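Local atomic coordinates of endo-beta-mannanase (Opitutaceae bacterium TAV5, PDB entry 7BOB), a protein that hydrolyses beta-1,4-mannosidic bonds as an exo-acting mannosidase of glycoside hydrolase family 5, active in the hindgut of a wood-feeding termite. Residues Gly449-Leu454 and Phe515-Arg520; Met1-Asp4 and Tyr8-Asp11; Asp47-Leu52 and Trp317-Ile322; Glu32-Trp37 and Pro64-Arg69. One frame throughout, in Å; residues are numbered along the deposited sequence.

Contact 1 of 4, residues Gly449-Leu454 and Phe515-Arg520; sequences GVFTGL and FLRGMR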
loop_
_atom_site.group_PDB
_atom_site.type_symbol
_atom_site.label_atom_id
_atom_site.label_comp_id
_atom_site.label_asym_id
_atom_site.label_seq_id
_atom_site.Cartn_x
_atom_site.Cartn_y
_atom_site.Cartn_z
ATOM N N GLY A 449 -19.005 -3.389 16.387
ATOM C CA GLY A 449 -18.266 -2.248 15.881
ATOM C C GLY A 449 -18.317 -2.111 14.373
ATOM O O GLY A 449 -17.272 -2.035 13.719
ATOM N N VAL A 450 -19.512 -2.135 13.795
ATOM C CA VAL A 450 -19.666 -1.840 12.380
ATOM C C VAL A 450 -20.433 -0.537 12.267
ATOM O O VAL A 450 -21.095 -0.083 13.211
ATOM C CB VAL A 450 -20.366 -2.966 11.602
ATOM C CG1 VAL A 450 -19.471 -4.200 11.564
ATOM C CG2 VAL A 450 -21.721 -3.299 12.222
ATOM N N PHE A 451 -20.323 0.085 11.099
ATOM C CA PHE A 451 -20.875 1.410 10.880
ATOM C C PHE A 451 -22.308 1.317 10.370
ATOM O O PHE A 451 -22.612 0.513 9.476
ATOM C CB PHE A 451 -19.987 2.177 9.912
ATOM C CG PHE A 451 -18.520 2.117 10.266
ATOM C CD1 PHE A 451 -18.019 2.815 11.362
ATOM C CD2 PHE A 451 -17.635 1.371 9.502
ATOM C CE1 PHE A 451 -16.663 2.772 11.679
ATOM C CE2 PHE A 451 -16.277 1.325 9.818
ATOM C CZ PHE A 451 -15.793 2.025 10.910
ATOM N N THR A 452 -23.180 2.142 10.948
ATOM C CA THR A 452 -24.626 2.070 10.779
ATOM C C THR A 452 -25.159 3.437 10.401
ATOM O O THR A 452 -24.864 4.427 11.079
ATOM C CB THR A 452 -25.309 1.622 12.075
ATOM O OG1 THR A 452 -24.963 2.551 13.104
ATOM C CG2 THR A 452 -24.886 0.210 12.491
ATOM N N GLY A 453 -25.952 3.501 9.337
ATOM C CA GLY A 453 -26.501 4.764 8.899
ATOM C C GLY A 453 -27.762 5.138 9.658
ATOM O O GLY A 453 -28.227 4.439 10.559
ATOM N N LEU A 454 -28.316 6.288 9.274
ATOM C CA LEU A 454 -29.493 6.818 9.953
ATOM C C LEU A 454 -30.676 5.855 9.882
ATOM O O LEU A 454 -31.376 5.648 10.881
ATOM C CB LEU A 454 -29.863 8.169 9.343
ATOM C CG LEU A 454 -31.182 8.710 9.869
ATOM C CD1 LEU A 454 -31.039 8.954 11.355
ATOM C CD2 LEU A 454 -31.561 9.980 9.132
ATOM N N PHE A 515 -10.342 1.762 19.416
ATOM C CA PHE A 515 -11.554 2.553 19.470
ATOM C C PHE A 515 -11.980 2.814 18.043
ATOM O O PHE A 515 -11.142 2.892 17.138
ATOM C CB PHE A 515 -11.320 3.861 20.266
ATOM C CG PHE A 515 -10.864 3.605 21.680
ATOM C CD1 PHE A 515 -9.515 3.506 21.977
ATOM C CD2 PHE A 515 -11.783 3.383 22.693
ATOM C CE1 PHE A 515 -9.088 3.214 23.267
ATOM C CE2 PHE A 515 -11.361 3.102 23.981
ATOM C CZ PHE A 515 -10.006 3.023 24.265
ATOM N N LEU A 516 -13.284 2.910 17.834
ATOM C CA LEU A 516 -13.787 2.880 16.469
ATOM C C LEU A 516 -13.316 4.114 15.716
ATOM O O LEU A 516 -13.425 5.240 16.212
ATOM C CB LEU A 516 -15.314 2.783 16.451
ATOM C CG LEU A 516 -15.916 2.209 15.161
ATOM C CD1 LEU A 516 -15.656 0.698 15.041
ATOM C CD2 LEU A 516 -17.417 2.495 15.091
ATOM N N ARG A 517 -12.769 3.880 14.521
ATOM C CA ARG A 517 -12.145 4.897 13.691
ATOM C C ARG A 517 -10.985 5.575 14.408
ATOM O O ARG A 517 -10.598 6.676 14.040
ATOM C CB ARG A 517 -13.156 5.949 13.220
ATOM C CG ARG A 517 -14.369 5.386 12.498
ATOM C CD ARG A 517 -15.212 6.534 11.982
ATOM N NE ARG A 517 -16.481 6.098 11.401
ATOM C CZ ARG A 517 -16.661 5.863 10.097
ATOM N NH1 ARG A 517 -15.639 6.003 9.250
ATOM N NH2 ARG A 517 -17.857 5.485 9.635
ATOM N N GLY A 518 -10.421 4.933 15.435
ATOM C CA GLY A 518 -9.289 5.517 16.119
ATOM C C GLY A 518 -9.622 6.679 17.023
ATOM O O GLY A 518 -8.700 7.345 17.510
ATOM N N MET A 519 -10.907 6.952 17.262
ATOM C CA MET A 519 -11.313 8.097 18.063
ATOM C C MET A 519 -12.106 7.635 19.280
ATOM O O MET A 519 -12.844 6.635 19.239
ATOM C CB MET A 519 -12.150 9.078 17.249
ATOM C CG MET A 519 -11.342 9.752 16.157
ATOM S SD MET A 519 -12.239 11.077 15.344
ATOM C CE MET A 519 -13.444 10.139 14.375
ATOM N N ARG A 520 -11.940 8.382 20.361
ATOM C CA ARG A 520 -12.630 8.149 21.609
ATOM C C ARG A 520 -13.409 9.403 21.984
ATOM O O ARG A 520 -12.994 10.524 21.675
ATOM C CB ARG A 520 -11.630 7.769 22.688
ATOM C CG ARG A 520 -12.248 7.153 23.890
ATOM C CD ARG A 520 -11.207 6.467 24.708
ATOM N NE ARG A 520 -11.733 6.160 26.027
ATOM C CZ ARG A 520 -10.977 5.909 27.082
ATOM N NH1 ARG A 520 -9.649 5.948 26.970
ATOM N NH2 ARG A 520 -11.550 5.627 28.242
#
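NH2 of R517 is held in two ways: it lies over one face of the F451 ring, offset toward the rim and 3.2 Å from CD1 of F451, and donates a hydrogen bond to the carbonyl oxygen of P402. NE of the same arginine forms a salt bridge with D476, so the cation has its charge partner outside these two loops while F451 supplies a surface for it to rest on. CZ of R517 stands 3.9 Å from the centroid of the F451 ring, a cation-pi contact over the ring face, with ring and guanidinium planes inclined by 37°. The arginine chain, fully extended from CG to NE (chi2 -175°, chi3 -174°), carries the guanidinium across the ring. Its CG also touches CE1 of F451 at 3.6 Å. L516 adds an apolar wedge: its CD2 approaches CE1 of F451 obliquely at 3.5 Å, and its other methyl, CD1, sits 3.4 Å from the carbonyl oxygen of G449. Behind these side chains, the hydrogen bonds from G518 N to F515 O and from M519 N to L516 O fold the second loop into two overlapping turns. R517 O accepts a hydrogen bond from ND2 of N246 of a second subunit. Loops meet here beside the carboxyl end of parallel strand 444-448, in an alpha/beta domain whose central parallel strands have a flavodoxin-like order, at a subunit boundary of the homotrimer.

Contact 2 of 4, residues Met1-Asp4 and Tyr8-Asp11; sequences MTID and YFRD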
loop_
_atom_site.group_PDB
_atom_site.type_symbol
_atom_site.label_atom_id
_atom_site.label_comp_id
_atom_site.label_asym_id
_atom_site.label_seq_id
_atom_site.Cartn_x
_atom_site.Cartn_y
_atom_site.Cartn_z
ATOM N N MET A 1 -35.416 -30.443 -11.852
ATOM C CA MET A 1 -34.625 -30.084 -10.660
ATOM C C MET A 1 -34.862 -28.657 -10.147
ATOM O O MET A 1 -34.740 -27.688 -10.923
ATOM C CB MET A 1 -33.143 -30.249 -10.948
ATOM C CG MET A 1 -32.296 -30.453 -9.713
ATOM S SD MET A 1 -30.604 -30.654 -10.295
ATOM C CE MET A 1 -30.543 -29.567 -11.754
ATOM N N THR A 2 -35.124 -28.540 -8.838
ATOM C CA THR A 2 -35.703 -27.338 -8.257
ATOM C C THR A 2 -35.180 -27.163 -6.829
ATOM O O THR A 2 -34.652 -28.102 -6.227
ATOM C CB THR A 2 -37.241 -27.434 -8.325
ATOM O OG1 THR A 2 -37.822 -26.130 -8.348
ATOM C CG2 THR A 2 -37.791 -28.197 -7.163
ATOM N N ILE A 3 -35.296 -25.942 -6.294
ATOM C CA ILE A 3 -34.959 -25.658 -4.893
ATOM C C ILE A 3 -36.258 -25.406 -4.130
ATOM O O ILE A 3 -37.027 -24.504 -4.486
ATOM C CB ILE A 3 -34.001 -24.458 -4.751
ATOM C CG1 ILE A 3 -32.651 -24.761 -5.402
ATOM C CG2 ILE A 3 -33.771 -24.110 -3.259
ATOM C CD1 ILE A 3 -31.863 -25.837 -4.660
ATOM N N ASP A 4 -36.504 -26.183 -3.075
ATOM C CA ASP A 4 -37.739 -26.009 -2.313
ATOM C C ASP A 4 -37.633 -24.814 -1.355
ATOM O O ASP A 4 -36.590 -24.156 -1.240
ATOM C CB ASP A 4 -38.131 -27.306 -1.584
ATOM C CG ASP A 4 -37.208 -27.676 -0.406
ATOM O OD1 ASP A 4 -36.532 -26.790 0.186
ATOM O OD2 ASP A 4 -37.189 -28.894 -0.061
ATOM N N TYR A 8 -33.628 -26.498 -0.129
ATOM C CA TYR A 8 -33.063 -27.809 -0.428
ATOM C C TYR A 8 -33.310 -28.205 -1.881
ATOM O O TYR A 8 -34.288 -27.781 -2.506
ATOM C CB TYR A 8 -33.628 -28.880 0.516
ATOM C CG TYR A 8 -33.080 -28.721 1.914
ATOM C CD1 TYR A 8 -33.745 -27.946 2.870
ATOM C CD2 TYR A 8 -31.878 -29.310 2.269
ATOM C CE1 TYR A 8 -33.225 -27.777 4.142
ATOM C CE2 TYR A 8 -31.350 -29.149 3.544
ATOM C CZ TYR A 8 -32.021 -28.382 4.476
ATOM O OH TYR A 8 -31.466 -28.227 5.731
ATOM N N PHE A 9 -32.376 -28.997 -2.415
ATOM C CA PHE A 9 -32.519 -29.583 -3.740
ATOM C C PHE A 9 -33.712 -30.540 -3.811
ATOM O O PHE A 9 -33.973 -31.320 -2.889
ATOM C CB PHE A 9 -31.252 -30.350 -4.097
ATOM C CG PHE A 9 -30.119 -29.476 -4.518
ATOM C CD1 PHE A 9 -29.240 -28.966 -3.578
ATOM C CD2 PHE A 9 -29.939 -29.154 -5.855
ATOM C CE1 PHE A 9 -28.197 -28.161 -3.971
ATOM C CE2 PHE A 9 -28.909 -28.351 -6.253
ATOM C CZ PHE A 9 -28.028 -27.852 -5.312
ATOM N N ARG A 10 -34.413 -30.503 -4.941
ATOM C CA ARG A 10 -35.451 -31.471 -5.263
ATOM C C ARG A 10 -35.219 -32.020 -6.664
ATOM O O ARG A 10 -34.861 -31.271 -7.576
ATOM C CB ARG A 10 -36.835 -30.834 -5.156
ATOM C CG ARG A 10 -37.496 -31.111 -3.830
ATOM C CD ARG A 10 -38.962 -30.705 -3.813
ATOM N NE ARG A 10 -39.350 -30.272 -2.467
ATOM C CZ ARG A 10 -39.534 -31.089 -1.428
ATOM N NH1 ARG A 10 -39.400 -32.408 -1.565
ATOM N NH2 ARG A 10 -39.868 -30.584 -0.251
ATOM N N ASP A 11 -35.419 -33.333 -6.831
ATOM C CA ASP A 11 -35.258 -33.951 -8.144
ATOM C C ASP A 11 -36.531 -33.792 -8.969
ATOM O O ASP A 11 -37.560 -33.311 -8.485
ATOM C CB ASP A 11 -34.877 -35.430 -8.023
ATOM C CG ASP A 11 -35.893 -36.245 -7.250
ATOM O OD1 ASP A 11 -37.053 -35.803 -7.112
ATOM O OD2 ASP A 11 -35.523 -37.334 -6.761
#
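Y8 meets D4 twice: the backbone N of D4 donates to Y8 O at 2.8 Å, and Y8 N donates to OD1 of D4 at 2.9 Å. The second donor comes from above the carboxylate plane, and a side-chain oxygen thereby serves as acceptor at the end of the hairpin. D4 can do this because its CG lies between the backbone N and the carbonyl carbon (chi1 70°), which folds the carboxylate back over the turn. F9 pairs with I3 in a non-hydrogen-bonded position, and CD1 of I3 stands over the centre of the F9 ring, 4.0 Å from its centroid, as a CH-pi contact. R10 forms the hydrogen-bonded antiparallel pair with T2: R10 N reaches T2 O at 2.7 Å and T2 N reaches R10 O at 3.0 Å. Its guanidinium, whose NH1 bonds to G14 O, forms a salt bridge from NH2 to OD2 of D4 at 3.2 Å, by charge alone, with no N-H aimed at the oxygen. OD2 also pairs with R16. With an alanine here, Y8 N would probably lose this acceptor, and R10 and R16 a shared carboxylate. The two carboxylate oxygens of D4 thus divide the work, one closing the turn and the other balancing positive charge, while the I3-F9 side is apolar.

Contact 3 of 4, residues Asp47-Leu52 and Trp317-Ile322; sequences DLMASL and WCFKDI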
loop_
_atom_site.group_PDB
_atom_site.type_symbol
_atom_site.label_atom_id
_atom_site.label_comp_id
_atom_site.label_asym_id
_atom_site.label_seq_id
_atom_site.Cartn_x
_atom_site.Cartn_y
_atom_site.Cartn_z
ATOM N N ASP A 47 -17.109 -45.559 -10.232
ATOM C CA ASP A 47 -17.564 -46.741 -9.494
ATOM C C ASP A 47 -17.234 -46.613 -8.015
ATOM O O ASP A 47 -18.071 -46.882 -7.148
ATOM C CB ASP A 47 -16.919 -48.011 -10.049
ATOM C CG ASP A 47 -17.554 -48.486 -11.345
ATOM O OD1 ASP A 47 -18.688 -48.070 -11.662
ATOM O OD2 ASP A 47 -16.895 -49.276 -12.053
ATOM N N LEU A 48 -16.007 -46.183 -7.702
ATOM C CA LEU A 48 -15.633 -46.052 -6.299
ATOM C C LEU A 48 -16.519 -45.030 -5.597
ATOM O O LEU A 48 -16.943 -45.244 -4.453
ATOM C CB LEU A 48 -14.158 -45.686 -6.180
ATOM C CG LEU A 48 -13.691 -45.690 -4.724
ATOM C CD1 LEU A 48 -14.078 -46.996 -4.000
ATOM C CD2 LEU A 48 -12.186 -45.426 -4.668
ATOM N N MET A 49 -16.840 -43.928 -6.278
ATOM C CA MET A 49 -17.723 -42.929 -5.680
ATOM C C MET A 49 -19.085 -43.533 -5.386
ATOM O O MET A 49 -19.584 -43.443 -4.261
ATOM C CB MET A 49 -17.874 -41.716 -6.603
ATOM C CG MET A 49 -16.586 -40.912 -6.870
ATOM S SD MET A 49 -16.941 -39.699 -8.144
ATOM C CE MET A 49 -15.370 -38.817 -8.271
ATOM N N ALA A 50 -19.696 -44.174 -6.392
ATOM C CA ALA A 50 -21.011 -44.779 -6.199
ATOM C C ALA A 50 -20.996 -45.760 -5.037
ATOM O O ALA A 50 -21.905 -45.749 -4.201
ATOM C CB ALA A 50 -21.471 -45.457 -7.486
ATOM N N SER A 51 -19.939 -46.570 -4.933
ATOM C CA SER A 51 -19.856 -47.553 -3.856
ATOM C C SER A 51 -19.744 -46.921 -2.468
ATOM O O SER A 51 -20.069 -47.583 -1.479
ATOM C CB SER A 51 -18.672 -48.491 -4.094
ATOM O OG SER A 51 -17.459 -47.927 -3.614
ATOM N N LEU A 52 -19.277 -45.676 -2.357
ATOM C CA LEU A 52 -19.237 -45.009 -1.062
ATOM C C LEU A 52 -20.546 -44.314 -0.714
ATOM O O LEU A 52 -20.625 -43.682 0.336
ATOM C CB LEU A 52 -18.097 -43.987 -1.007
ATOM C CG LEU A 52 -16.699 -44.592 -1.112
ATOM C CD1 LEU A 52 -15.690 -43.497 -1.392
ATOM C CD2 LEU A 52 -16.360 -45.374 0.152
ATOM N N TRP A 317 -13.120 -31.867 -1.215
ATOM C CA TRP A 317 -11.988 -31.559 -2.091
ATOM C C TRP A 317 -10.759 -32.321 -1.612
ATOM O O TRP A 317 -10.293 -32.089 -0.499
ATOM C CB TRP A 317 -11.650 -30.050 -2.130
ATOM C CG TRP A 317 -10.664 -29.848 -3.242
ATOM C CD1 TRP A 317 -9.333 -30.183 -3.237
ATOM C CD2 TRP A 317 -10.960 -29.396 -4.568
ATOM N NE1 TRP A 317 -8.780 -29.947 -4.483
ATOM C CE2 TRP A 317 -9.755 -29.461 -5.315
ATOM C CE3 TRP A 317 -12.116 -28.914 -5.190
ATOM C CZ2 TRP A 317 -9.685 -29.086 -6.658
ATOM C CZ3 TRP A 317 -12.044 -28.543 -6.542
ATOM C CH2 TRP A 317 -10.840 -28.636 -7.251
ATOM N N CYS A 318 -10.199 -33.192 -2.451
ATOM C CA CYS A 318 -10.785 -33.656 -3.705
ATOM C C CYS A 318 -10.732 -35.206 -3.656
ATOM O O CYS A 318 -10.266 -35.789 -2.661
ATOM C CB CYS A 318 -10.024 -33.081 -4.910
ATOM S SG CYS A 318 -8.304 -33.632 -4.937
ATOM N N PHE A 319 -11.203 -35.887 -4.704
ATOM C CA PHE A 319 -11.485 -37.312 -4.550
ATOM C C PHE A 319 -10.210 -38.124 -4.352
ATOM O O PHE A 319 -10.132 -38.949 -3.436
ATOM C CB PHE A 319 -12.270 -37.842 -5.743
ATOM C CG PHE A 319 -12.748 -39.271 -5.561
ATOM C CD1 PHE A 319 -13.472 -39.639 -4.423
ATOM C CD2 PHE A 319 -12.452 -40.241 -6.500
ATOM C CE1 PHE A 319 -13.907 -40.964 -4.239
ATOM C CE2 PHE A 319 -12.882 -41.563 -6.345
ATOM C CZ PHE A 319 -13.614 -41.929 -5.204
ATOM N N LYS A 320 -9.205 -37.908 -5.201
ATOM C CA LYS A 320 -7.987 -38.709 -5.241
ATOM C C LYS A 320 -6.778 -37.858 -4.891
ATOM O O LYS A 320 -6.772 -36.644 -5.117
ATOM C CB LYS A 320 -7.745 -39.304 -6.639
ATOM C CG LYS A 320 -8.745 -40.397 -7.063
ATOM C CD LYS A 320 -8.579 -41.654 -6.229
ATOM C CE LYS A 320 -7.561 -42.607 -6.834
ATOM N NZ LYS A 320 -8.167 -43.472 -7.878
ATOM N N ASP A 321 -5.741 -38.509 -4.363
ATOM C CA ASP A 321 -4.415 -37.915 -4.432
ATOM C C ASP A 321 -4.017 -37.776 -5.906
ATOM O O ASP A 321 -4.424 -38.576 -6.759
ATOM C CB ASP A 321 -3.387 -38.763 -3.676
ATOM C CG ASP A 321 -3.620 -38.783 -2.152
ATOM O OD1 ASP A 321 -4.209 -37.831 -1.593
ATOM O OD2 ASP A 321 -3.218 -39.783 -1.515
ATOM N N ILE A 322 -3.243 -36.742 -6.214
ATOM C CA ILE A 322 -2.892 -36.435 -7.601
ATOM C C ILE A 322 -1.374 -36.341 -7.694
ATOM O O ILE A 322 -0.808 -35.273 -7.430
ATOM C CB ILE A 322 -3.567 -35.135 -8.055
ATOM C CG1 ILE A 322 -5.090 -35.266 -7.942
ATOM C CG2 ILE A 322 -3.099 -34.716 -9.477
ATOM C CD1 ILE A 322 -5.817 -33.957 -8.096
#
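Contacts with the flat face of F319 come from M49. Its CG makes a CH-pi contact 3.7 Å from the ring centroid, displaced toward CZ, and the thioether then runs on across the same ring. Because the methionine is extended beyond CG (chi2 172°, chi3 178°), its CE arrives 3.7 Å from CD2 of F319, and SD, 4.8 Å from the centroid, adds a Met-aromatic component. Purely apolar contacts occupy the ring's edge. L48 brings CB into the plane of the ring and CG to 3.8 Å from CZ of F319, while L52 offers CD1 to CE1 of F319 at 4.2 Å. F319 is directed toward the helix with its CG opposite the backbone N (chi1 -173°). Among polar bonds, OG of S51 donates to the carbonyl oxygen of L48 at 2.9 Å, the main chain of F319 bonds to N23, and K320 NZ forms a salt bridge with D45 of the same helix. The interface is therefore one aromatic ring set among two leucines and a methionine. It joins helix 39-51, which follows the first barrel strand, to the loop after the eighth, where the barrel closes; the cis peptide between W317 and C318 in that loop is a feature familiar from the (beta/alpha)8 hydrolases of clan GH-A.

Contact 4 of 4, residues Glu32-Trp37 and Pro64-Arg69; sequences EMWQAW and PDFEPR
Two short helices on loops that follow neighbouring strands of the (beta/alpha)8 barrel, 20-23 and 56-62, meet here through a T-shaped aromatic pair. F66 drives its edge into the face of W34, with planes at 77° and its centroid 4.8 Å from that of the six-membered ring of the indole. CE1 of F66 is the leading atom, 3.5 Å from CE2 of W34. On the opposite face of the indole lies CE of M33, so the ring is clasped between a phenyl edge and a methyl, and its NE1 is tied to the carbonyl of F60. OD2 of D65 lies at the indole edge, 3.4 Å from CD1 of W34, and forms a salt bridge with R62, which makes another with E32. The other oxygen, OD1, accepts a nearly straight bond from NE2 of Q35 (2.8 Å, 166°), on the anti side, tilted 33° out of the carboxylate plane. Q35 bends at chi2 to bring its amide to this carboxylate. A leucine in place of W34 would probably leave the edge of F66 without its flat partner and F60 O without the indole donor. The contact thus combines an aromatic pair with a charge network, in which R62 probably offsets the two nearby acids while the neutral amide of Q35 bridges the helices.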
loop_
_atom_site.group_PDB
_atom_site.type_symbol
_atom_site.label_atom_id
_atom_site.label_comp_id
_atom_site.label_asym_id
_atom_site.label_seq_id
_atom_site.Cartn_x
_atom_site.Cartn_y
_atom_site.Cartn_z
ATOM N N GLU A 32 -5.142 -32.026 -16.342
ATOM C CA GLU A 32 -5.013 -32.353 -17.758
ATOM C C GLU A 32 -5.999 -33.439 -18.201
ATOM O O GLU A 32 -5.802 -34.027 -19.266
ATOM C CB GLU A 32 -3.570 -32.785 -18.080
ATOM C CG GLU A 32 -2.487 -31.672 -17.849
ATOM C CD GLU A 32 -2.806 -30.374 -18.604
ATOM O OE1 GLU A 32 -3.147 -30.478 -19.800
ATOM O OE2 GLU A 32 -2.725 -29.252 -18.015
ATOM N N MET A 33 -7.057 -33.690 -17.415
ATOM C CA MET A 33 -7.952 -34.829 -17.647
ATOM C C MET A 33 -8.496 -34.874 -19.071
ATOM O O MET A 33 -8.546 -35.943 -19.684
ATOM C CB MET A 33 -9.121 -34.786 -16.665
ATOM C CG MET A 33 -10.161 -35.858 -16.925
ATOM S SD MET A 33 -11.606 -35.707 -15.845
ATOM C CE MET A 33 -12.324 -34.183 -16.475
ATOM N N TRP A 34 -8.954 -33.737 -19.597
ATOM C CA TRP A 34 -9.565 -33.726 -20.919
ATOM C C TRP A 34 -8.570 -34.098 -22.008
ATOM O O TRP A 34 -8.960 -34.706 -23.020
ATOM C CB TRP A 34 -10.186 -32.362 -21.201
ATOM C CG TRP A 34 -11.279 -32.042 -20.227
ATOM C CD1 TRP A 34 -11.239 -31.110 -19.221
ATOM C CD2 TRP A 34 -12.573 -32.667 -20.143
ATOM N NE1 TRP A 34 -12.431 -31.111 -18.529
ATOM C CE2 TRP A 34 -13.265 -32.055 -19.073
ATOM C CE3 TRP A 34 -13.215 -33.679 -20.877
ATOM C CZ2 TRP A 34 -14.570 -32.427 -18.708
ATOM C CZ3 TRP A 34 -14.510 -34.048 -20.522
ATOM C CH2 TRP A 34 -15.175 -33.423 -19.445
ATOM N N GLN A 35 -7.288 -33.767 -21.817
ATOM C CA GLN A 35 -6.267 -34.109 -22.816
ATOM C C GLN A 35 -5.787 -35.547 -22.653
ATOM O O GLN A 35 -5.622 -36.265 -23.639
ATOM C CB GLN A 35 -5.069 -33.157 -22.701
ATOM C CG GLN A 35 -5.389 -31.679 -22.881
ATOM C CD GLN A 35 -5.776 -31.345 -24.324
ATOM O OE1 GLN A 35 -5.444 -32.078 -25.261
ATOM N NE2 GLN A 35 -6.447 -30.209 -24.503
ATOM N N ALA A 36 -5.555 -35.987 -21.414
ATOM C CA ALA A 36 -4.999 -37.319 -21.216
ATOM C C ALA A 36 -6.060 -38.417 -21.323
ATOM O O ALA A 36 -5.733 -39.545 -21.708
ATOM C CB ALA A 36 -4.289 -37.387 -19.861
ATOM N N TRP A 37 -7.321 -38.097 -21.000
ATOM C CA TRP A 37 -8.487 -38.981 -20.941
ATOM C C TRP A 37 -8.151 -40.432 -20.592
ATOM O O TRP A 37 -8.183 -41.297 -21.473
ATOM C CB TRP A 37 -9.251 -38.936 -22.266
ATOM C CG TRP A 37 -10.701 -39.369 -22.109
ATOM C CD1 TRP A 37 -11.316 -40.426 -22.719
ATOM C CD2 TRP A 37 -11.698 -38.755 -21.271
ATOM N NE1 TRP A 37 -12.637 -40.498 -22.326
ATOM C CE2 TRP A 37 -12.893 -39.476 -21.447
ATOM C CE3 TRP A 37 -11.700 -37.649 -20.418
ATOM C CZ2 TRP A 37 -14.073 -39.140 -20.778
ATOM C CZ3 TRP A 37 -12.869 -37.313 -19.755
ATOM C CH2 TRP A 37 -14.033 -38.053 -19.933
ATOM N N PRO A 64 -9.864 -23.758 -22.012
ATOM C CA PRO A 64 -8.883 -23.926 -23.102
ATOM C C PRO A 64 -9.009 -25.260 -23.806
ATOM O O PRO A 64 -8.837 -25.324 -25.033
ATOM C CB PRO A 64 -7.531 -23.804 -22.391
ATOM C CG PRO A 64 -7.848 -24.020 -20.901
ATOM C CD PRO A 64 -9.203 -23.416 -20.737
ATOM N N ASP A 65 -9.314 -26.331 -23.063
ATOM C CA ASP A 65 -9.442 -27.638 -23.695
ATOM C C ASP A 65 -10.559 -27.632 -24.724
ATOM O O ASP A 65 -10.438 -28.246 -25.792
ATOM C CB ASP A 65 -9.714 -28.714 -22.636
ATOM C CG ASP A 65 -8.530 -28.960 -21.711
ATOM O OD1 ASP A 65 -7.374 -28.998 -22.173
ATOM O OD2 ASP A 65 -8.769 -29.154 -20.505
ATOM N N PHE A 66 -11.650 -26.928 -24.427
ATOM C CA PHE A 66 -12.872 -27.051 -25.215
ATOM C C PHE A 66 -12.991 -25.992 -26.310
ATOM O O PHE A 66 -13.735 -26.205 -27.274
ATOM C CB PHE A 66 -14.106 -26.982 -24.301
ATOM C CG PHE A 66 -14.398 -28.267 -23.554
ATOM C CD1 PHE A 66 -13.677 -28.605 -22.408
ATOM C CD2 PHE A 66 -15.401 -29.146 -23.999
ATOM C CE1 PHE A 66 -13.944 -29.794 -21.707
ATOM C CE2 PHE A 66 -15.671 -30.338 -23.305
ATOM C CZ PHE A 66 -14.942 -30.667 -22.163
ATOM N N GLU A 67 -12.292 -24.866 -26.196
ATOM C CA GLU A 67 -12.279 -23.839 -27.238
ATOM C C GLU A 67 -10.846 -23.398 -27.498
ATOM O O GLU A 67 -10.454 -22.279 -27.146
ATOM C CB GLU A 67 -13.153 -22.645 -26.856
ATOM C CG GLU A 67 -13.557 -21.815 -28.059
ATOM C CD GLU A 67 -14.384 -20.613 -27.695
ATOM O OE1 GLU A 67 -14.919 -20.569 -26.570
ATOM O OE2 GLU A 67 -14.492 -19.700 -28.535
ATOM N N PRO A 68 -10.031 -24.264 -28.111
ATOM C CA PRO A 68 -8.620 -23.914 -28.337
ATOM C C PRO A 68 -8.422 -22.750 -29.291
ATOM O O PRO A 68 -7.361 -22.114 -29.246
ATOM C CB PRO A 68 -8.021 -25.206 -28.908
ATOM C CG PRO A 68 -9.200 -25.957 -29.447
ATOM C CD PRO A 68 -10.333 -25.640 -28.532
ATOM N N ARG A 69 -9.388 -22.455 -30.152
ATOM C CA ARG A 69 -9.337 -21.294 -31.025
ATOM C C ARG A 69 -10.696 -20.614 -30.961
ATOM O O ARG A 69 -11.695 -21.266 -30.650
ATOM C CB ARG A 69 -8.983 -21.687 -32.481
ATOM C CG ARG A 69 -7.526 -22.155 -32.656
ATOM C CD ARG A 69 -7.301 -22.983 -33.946
ATOM N NE ARG A 69 -8.398 -23.924 -34.198
ATOM C CZ ARG A 69 -8.521 -25.123 -33.617
ATOM N NH1 ARG A 69 -7.598 -25.542 -32.748
ATOM N NH2 ARG A 69 -9.563 -25.908 -33.895
#

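In the fold
Contacts 2, 3 and 4 belong to the catalytic barrel and contact 1 to the C-terminal domain. Contacts 3 and 4 are the nearest pair, with centres 22 Å and nearest atoms about 8 Å apart; helix 33-36 of contact 4 and helix 39-51 of contact 3 follow each other after strand 20-23. Contact 2 lies at the amino ends of the barrel strands, its centre 25 Å from that of contact 3 and 32 Å from that of contact 4. In clan GH-A enzymes the active site opens at the carboxyl ends of the strands, so contact 4 and the 317-322 loop are probably on its side. Contact 1, centred 42 to 51 Å from the others, lies across the chain's centre, where a second subunit approaches.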